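Local structure of D-alanyl transferase DltD (Enterococcus faecium TX0133A04, 6PFX) at residues K135-R141 / I166-L171. The protein probably takes part in the D-alanylation of lipoteichoic acid in the Gram-positive cell wall, as a membrane-associated member of the SGNH hydrolase clan. Residues are numbered along the deposited sequence; the frame is centred on the assembly and turned at random.
Sequences KVTPADR and IKKGKL
The carbonyl oxygen of K167 is gripped by two nitrogens of one guanidinium: R141 NE lies 3.1 Å from K167 O, and R141 NH2 lies 3.0 Å from K167 O. The oxygen sits in the guanidinium plane, but NE comes from well above the carbonyl plane while NH2 is tilted only 17° from it. A bend at chi3 (75°) swings the NE/NH2 side of the group onto the oxygen. G169 CA lies over one guanidinium face, off toward its rim near NE. G169, at positive phi, closes helix 157-167 in a Schellman motif; K167 O lies in that last turn, where the helix dipole would probably suit a positive charge. Beside it V136 spreads its two methyls: CG1, anti to the backbone N, meets I166 CG2 at 4.0 Å, while CG2 packs against the K170-L171 peptide and reaches L171 CD1 at 3.9 Å. I166 CG2 also rests 3.5 Å from D140 O. T137 and D140 form a capping box that starts helix 138-147; T137 N donates almost straight to D140 OD2, the return bond from D140 N to T137 OG1 is weak, and D140 OD1 makes a salt bridge with R87 and a hydrogen bond with W129. At the protein surface, the contact thus joins the start of helix 138-147 to the end of helix 157-167, with helix 271-284 touching T137 and A139.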
loop_
_atom_site.group_PDB
_atom_site.type_symbol
_atom_site.label_atom_id
_atom_site.label_comp_id
_atom_site.label_asym_id
_atom_site.label_seq_id
_atom_site.Cartn_x
_atom_site.Cartn_y
_atom_site.Cartn_z
ATOM N N LYS A 135 4.071 -14.249 22.133
ATOM C CA LYS A 135 5.311 -13.744 22.690
ATOM C C LYS A 135 5.508 -12.348 22.120
ATOM O O LYS A 135 4.892 -11.975 21.119
ATOM C CB LYS A 135 6.501 -14.627 22.324
ATOM C CG LYS A 135 6.851 -14.600 20.852
ATOM C CD LYS A 135 7.984 -15.567 20.529
ATOM C CE LYS A 135 8.400 -15.461 19.070
ATOM N NZ LYS A 135 7.245 -15.645 18.141
ATOM N N VAL A 136 6.384 -11.586 22.752
ATOM C CA VAL A 136 6.664 -10.216 22.339
ATOM C C VAL A 136 7.906 -10.244 21.460
ATOM O O VAL A 136 8.997 -10.598 21.916
ATOM C CB VAL A 136 6.832 -9.289 23.549
ATOM C CG1 VAL A 136 7.095 -7.865 23.099
ATOM C CG2 VAL A 136 5.575 -9.346 24.425
ATOM N N THR A 137 7.736 -9.903 20.196
ATOM C CA THR A 137 8.842 -9.783 19.265
ATOM C C THR A 137 9.239 -8.329 19.128
ATOM O O THR A 137 8.510 -7.422 19.540
ATOM C CB THR A 137 8.444 -10.326 17.888
ATOM O OG1 THR A 137 7.433 -9.492 17.298
ATOM C CG2 THR A 137 7.931 -11.744 17.985
ATOM N N PRO A 138 10.400 -8.056 18.538
ATOM C CA PRO A 138 10.759 -6.650 18.300
ATOM C C PRO A 138 9.714 -5.906 17.488
ATOM O O PRO A 138 9.484 -4.714 17.737
ATOM C CB PRO A 138 12.122 -6.751 17.602
ATOM C CG PRO A 138 12.692 -8.073 18.116
ATOM C CD PRO A 138 11.486 -8.983 18.164
ATOM N N ALA A 139 9.046 -6.583 16.545
ATOM C CA ALA A 139 7.963 -5.944 15.801
ATOM C C ALA A 139 6.867 -5.462 16.745
ATOM O O ALA A 139 6.371 -4.333 16.612
ATOM C CB ALA A 139 7.384 -6.905 14.766
ATOM N N ASP A 140 6.481 -6.303 17.713
ATOM C CA ASP A 140 5.425 -5.926 18.640
ATOM C C ASP A 140 5.846 -4.735 19.489
ATOM O O ASP A 140 5.030 -3.852 19.783
ATOM C CB ASP A 140 5.086 -7.106 19.561
ATOM C CG ASP A 140 4.556 -8.318 18.811
ATOM O OD1 ASP A 140 3.698 -8.155 17.916
ATOM O OD2 ASP A 140 4.977 -9.455 19.138
ATOM N N ARG A 141 7.117 -4.711 19.913
ATOM C CA ARG A 141 7.605 -3.613 20.735
ATOM C C ARG A 141 7.612 -2.321 19.939
ATOM O O ARG A 141 7.238 -1.263 20.459
ATOM C CB ARG A 141 9.001 -3.923 21.270
ATOM C CG ARG A 141 9.064 -5.152 22.169
ATOM C CD ARG A 141 10.459 -5.316 22.760
ATOM N NE ARG A 141 10.700 -4.345 23.821
ATOM C CZ ARG A 141 11.849 -4.210 24.471
ATOM N NH1 ARG A 141 12.881 -4.983 24.166
ATOM N NH2 ARG A 141 11.962 -3.297 25.426
ATOM N N ILE A 166 3.960 -4.027 26.700
ATOM C CA ILE A 166 4.595 -4.580 25.507
ATOM C C ILE A 166 5.834 -3.782 25.128
ATOM O O ILE A 166 6.861 -4.348 24.732
ATOM C CB ILE A 166 3.574 -4.643 24.350
ATOM C CG1 ILE A 166 2.461 -5.617 24.722
ATOM C CG2 ILE A 166 4.297 -4.989 23.063
ATOM C CD1 ILE A 166 1.247 -5.558 23.816
ATOM N N LYS A 167 5.757 -2.456 25.228
ATOM C CA LYS A 167 6.912 -1.623 24.911
ATOM C C LYS A 167 8.123 -2.020 25.746
ATOM O O LYS A 167 9.258 -2.009 25.253
ATOM C CB LYS A 167 6.558 -0.156 25.140
ATOM C CG LYS A 167 7.721 0.800 24.968
ATOM C CD LYS A 167 7.228 2.230 25.003
ATOM C CE LYS A 167 8.391 3.208 24.998
ATOM N NZ LYS A 167 7.935 4.607 24.789
ATOM N N LYS A 168 7.901 -2.371 27.014
ATOM C CA LYS A 168 8.964 -2.820 27.900
ATOM C C LYS A 168 9.408 -4.251 27.626
ATOM O O LYS A 168 10.292 -4.747 28.333
ATOM C CB LYS A 168 8.502 -2.746 29.360
ATOM C CG LYS A 168 8.368 -1.354 29.929
ATOM C CD LYS A 168 8.042 -1.408 31.432
ATOM C CE LYS A 168 9.202 -1.979 32.260
ATOM N NZ LYS A 168 8.950 -1.935 33.736
ATOM N N GLY A 169 8.800 -4.928 26.656
ATOM C CA GLY A 169 9.205 -6.260 26.265
ATOM C C GLY A 169 8.486 -7.383 26.967
ATOM O O GLY A 169 8.902 -8.539 26.835
ATOM N N LYS A 170 7.411 -7.090 27.683
ATOM C CA LYS A 170 6.737 -8.081 28.505
ATOM C C LYS A 170 5.379 -8.425 27.918
ATOM O O LYS A 170 4.682 -7.565 27.370
ATOM C CB LYS A 170 6.602 -7.579 29.941
ATOM C CG LYS A 170 7.950 -7.434 30.631
ATOM C CD LYS A 170 7.807 -7.037 32.093
ATOM C CE LYS A 170 9.169 -6.991 32.782
ATOM N NZ LYS A 170 9.083 -6.573 34.210
ATOM N N LEU A 171 5.027 -9.677 28.012
ATOM C CA LEU A 171 3.746 -10.122 27.496
ATOM C C LEU A 171 2.645 -9.733 28.472
ATOM O O LEU A 171 2.754 -10.021 29.668
ATOM C CB LEU A 171 3.781 -11.629 27.309
ATOM C CG LEU A 171 2.644 -12.244 26.504
ATOM C CD1 LEU A 171 2.651 -11.816 25.050
ATOM C CD2 LEU A 171 2.757 -13.757 26.632
#